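Local coordinates for 5-formaminoimidazole-4-carboxamide-1-(beta)-D-ribofuranosyl 5'-monophosphate synthetase (Methanocaldococcus jannaschii, PDB 2R7N), which catalyses the ATP- and formate-dependent, folate-independent formylation of AICAR to FAICAR in purine biosynthesis, at residues K16-I21 and E84-V89. Numbering follows the deposited sequence.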
ATOM      1  N   LYS A  16      13.082 -21.348  18.513  1.00 50.89           N
ATOM      2  CA  LYS A  16      12.760 -21.093  17.107  1.00 51.51           C
ATOM      3  C   LYS A  16      11.493 -20.267  16.882  1.00 50.79           C
ATOM      4  O   LYS A  16      11.168 -19.933  15.739  1.00 49.77           O
ATOM      5  CB  LYS A  16      12.615 -22.406  16.333  1.00 58.63           C
ATOM      6  CG  LYS A  16      13.702 -23.418  16.582  1.00 65.80           C
ATOM      7  CD  LYS A  16      15.035 -22.989  16.004  1.00 64.54           C
ATOM      8  CE  LYS A  16      16.079 -24.040  16.321  1.00 61.19           C
ATOM      9  NZ  LYS A  16      16.068 -24.310  17.784  1.00 58.21           N
ATOM     10  N   ASP A  17      10.768 -19.971  17.955  1.00 46.38           N
ATOM     11  CA  ASP A  17       9.555 -19.159  17.844  1.00 49.70           C
ATOM     12  C   ASP A  17       9.923 -17.695  18.034  1.00 50.45           C
ATOM     13  O   ASP A  17       9.098 -16.808  17.806  1.00 41.26           O
ATOM     14  CB  ASP A  17       8.516 -19.544  18.911  1.00 43.43           C
ATOM     15  CG  ASP A  17       8.042 -20.979  18.789  1.00 47.59           C
ATOM     16  OD1 ASP A  17       7.847 -21.462  17.648  1.00 40.51           O
ATOM     17  OD2 ASP A  17       7.853 -21.617  19.852  1.00 52.49           O
ATOM     18  N   GLU A  18      11.161 -17.447  18.464  1.00 43.97           N
ATOM     19  CA  GLU A  18      11.569 -16.098  18.842  1.00 55.34           C
ATOM     20  C   GLU A  18      12.893 -15.622  18.233  1.00 51.10           C
ATOM     21  O   GLU A  18      13.614 -14.842  18.853  1.00 46.42           O
ATOM     22  CB  GLU A  18      11.617 -15.979  20.367  1.00 53.09           C
ATOM     23  CG  GLU A  18      10.309 -16.360  21.032  1.00 63.62           C
ATOM     24  CD  GLU A  18      10.343 -16.208  22.535  1.00 68.17           C
ATOM     25  OE1 GLU A  18      11.392 -15.789  23.070  1.00 71.96           O
ATOM     26  OE2 GLU A  18       9.314 -16.511  23.179  1.00 66.88           O
ATOM     27  N   ILE A  19      13.206 -16.087  17.025  1.00 49.63           N
ATOM     28  CA  ILE A  19      14.430 -15.670  16.337  1.00 47.59           C
ATOM     29  C   ILE A  19      14.400 -14.153  16.134  1.00 45.75           C
ATOM     30  O   ILE A  19      13.475 -13.622  15.506  1.00 45.69           O
ATOM     31  CB  ILE A  19      14.565 -16.352  14.962  1.00 52.60           C
ATOM     32  CG1 ILE A  19      15.126 -17.773  15.081  1.00 53.77           C
ATOM     33  CG2 ILE A  19      15.492 -15.548  14.070  1.00 58.12           C
ATOM     34  CD1 ILE A  19      15.201 -18.322  16.489  1.00 52.54           C
ATOM     35  N   THR A  20      15.383 -13.458  16.699  1.00 43.13           N
ATOM     36  CA  THR A  20      15.545 -12.029  16.453  1.00 45.12           C
ATOM     37  C   THR A  20      16.627 -11.810  15.390  1.00 47.24           C
ATOM     38  O   THR A  20      17.274 -12.751  14.924  1.00 40.69           O
ATOM     39  CB  THR A  20      15.963 -11.279  17.708  1.00 43.46           C
ATOM     40  OG1 THR A  20      17.186 -11.831  18.187  1.00 48.80           O
ATOM     41  CG2 THR A  20      14.897 -11.392  18.804  1.00 43.03           C
ATOM     42  N   ILE A  21      16.808 -10.567  14.981  1.00 41.28           N
ATOM     43  CA  ILE A  21      17.895 -10.267  14.068  1.00 43.05           C
ATOM     44  C   ILE A  21      18.751  -9.224  14.715  1.00 36.22           C
ATOM     45  O   ILE A  21      18.245  -8.201  15.180  1.00 44.92           O
ATOM     46  CB  ILE A  21      17.399  -9.805  12.690  1.00 47.90           C
ATOM     47  CG1 ILE A  21      16.949 -11.026  11.881  1.00 37.04           C
ATOM     48  CG2 ILE A  21      18.502  -9.038  11.951  1.00 42.49           C
ATOM     49  CD1 ILE A  21      16.245 -10.687  10.617  1.00 24.19           C
ATOM     50  N   GLU A  84      21.090 -15.460  23.974  1.00 54.59           N
ATOM     51  CA  GLU A  84      19.927 -15.524  24.858  1.00 68.74           C
ATOM     52  C   GLU A  84      18.726 -14.834  24.231  1.00 66.55           C
ATOM     53  O   GLU A  84      17.595 -14.990  24.692  1.00 71.10           O
ATOM     54  CB  GLU A  84      20.230 -14.873  26.209  1.00 66.00           C
ATOM     55  CG  GLU A  84      20.992 -15.759  27.180  1.00 80.60           C
ATOM     56  CD  GLU A  84      21.262 -15.069  28.514  1.00 84.38           C
ATOM     57  OE1 GLU A  84      20.591 -14.051  28.807  1.00 87.81           O
ATOM     58  OE2 GLU A  84      22.141 -15.545  29.269  1.00 86.06           O
ATOM     59  N   LEU A  85      18.984 -14.058  23.186  1.00 59.74           N
ATOM     60  CA  LEU A  85      17.942 -13.321  22.508  1.00 47.49           C
ATOM     61  C   LEU A  85      17.568 -14.060  21.243  1.00 45.33           C
ATOM     62  O   LEU A  85      16.734 -13.597  20.471  1.00 60.80           O
ATOM     63  CB  LEU A  85      18.406 -11.901  22.184  1.00 45.58           C
ATOM     64  CG  LEU A  85      18.413 -10.880  23.324  1.00 50.29           C
ATOM     65  CD1 LEU A  85      19.343  -9.733  22.994  1.00 57.96           C
ATOM     66  CD2 LEU A  85      17.023 -10.347  23.616  1.00 52.85           C
ATOM     67  N   ASN A  86      18.183 -15.219  21.037  1.00 39.91           N
ATOM     68  CA  ASN A  86      17.964 -15.999  19.819  1.00 48.48           C
ATOM     69  C   ASN A  86      18.234 -15.191  18.551  1.00 48.85           C
ATOM     70  O   ASN A  86      17.513 -15.314  17.562  1.00 48.64           O
ATOM     71  CB  ASN A  86      16.540 -16.555  19.782  1.00 50.81           C
ATOM     72  CG  ASN A  86      16.226 -17.406  20.985  1.00 51.74           C
ATOM     73  OD1 ASN A  86      16.637 -18.568  21.067  1.00 53.87           O
ATOM     74  ND2 ASN A  86      15.500 -16.832  21.936  1.00 42.01           N
ATOM     75  N   SER A  87      19.278 -14.370  18.595  1.00 48.43           N
ATOM     76  CA  SER A  87      19.620 -13.490  17.484  1.00 42.23           C
ATOM     77  C   SER A  87      20.483 -14.179  16.453  1.00 40.93           C
ATOM     78  O   SER A  87      21.498 -14.778  16.794  1.00 44.12           O
ATOM     79  CB  SER A  87      20.375 -12.271  17.994  1.00 32.37           C
ATOM     80  OG  SER A  87      19.733 -11.691  19.115  1.00 43.59           O
ATOM     81  N   ILE A  88      20.061 -14.109  15.196  1.00 38.32           N
ATOM     82  CA  ILE A  88      20.960 -14.346  14.080  1.00 35.95           C
ATOM     83  C   ILE A  88      21.628 -13.003  13.798  1.00 50.00           C
ATOM     84  O   ILE A  88      20.959 -11.965  13.739  1.00 54.51           O
ATOM     85  CB  ILE A  88      20.210 -14.834  12.842  1.00 38.83           C
ATOM     86  CG1 ILE A  88      19.470 -16.143  13.157  1.00 34.89           C
ATOM     87  CG2 ILE A  88      21.175 -15.028  11.665  1.00 38.25           C
ATOM     88  CD1 ILE A  88      18.920 -16.854  11.925  1.00 32.13           C
ATOM     89  N   VAL A  89      22.952 -13.015  13.673  1.00 52.49           N
ATOM     90  CA  VAL A  89      23.698 -11.786  13.431  1.00 46.23           C
ATOM     91  C   VAL A  89      23.885 -11.516  11.940  1.00 47.19           C
ATOM     92  O   VAL A  89      24.159 -12.426  11.148  1.00 39.30           O
ATOM     93  CB  VAL A  89      25.062 -11.794  14.134  1.00 58.05           C
ATOM     94  CG1 VAL A  89      25.834 -10.511  13.813  1.00 57.62           C
ATOM     95  CG2 VAL A  89      24.875 -11.938  15.632  1.00 56.31           C
TER
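Thr-20 meets the 84-89 segment with both backbone and side chain. Its N donates to Asn-86 O at 3.0 Å, and its O accepts from Ile-88 N at 3.1 Å with an N-H...O angle of 159°; with Thr-20 opposite Ser-87, this pair of bonds defines a parallel bridge. From CB, which sits 3.7 Å from Leu-85 O, the side chain forks. CG2 rests against that same carbonyl oxygen, while OG1, placed between the backbone N and carbonyl carbon (chi1 58°), donates to Leu-85 O at 2.9 Å from above the carbonyl plane. OG1 also lies 2.7 Å from Ser-87 OG; the hydroxyls are close enough to bond, but Leu-82 O is a competing, weak partner of the serine. Valine in place of Thr-20 would probably leave Leu-85 O without this hydroxyl donor and Ser-87 OG without its close polar neighbour. Just before the strand, Ile-19 CG2 packs on Ile-88 CG1 at 4.1 Å; Ile-88 lies on the sheet face opposite Thr-20 and Ser-87, and Phe-11 of helix 4-12 touches both isoleucines. Asn-86, with positive phi (55°), closes helix 76-84 in a Schellman motif just before strand 87-89 begins. Strand 20-24 lies between 43-48 and 87-89 in a parallel sheet ordered 63-67, 43-48, 20-24, 87-89: a helix-flanked sheet consistent with the Rossmann-like N-terminal domain of ATP-grasp enzymes.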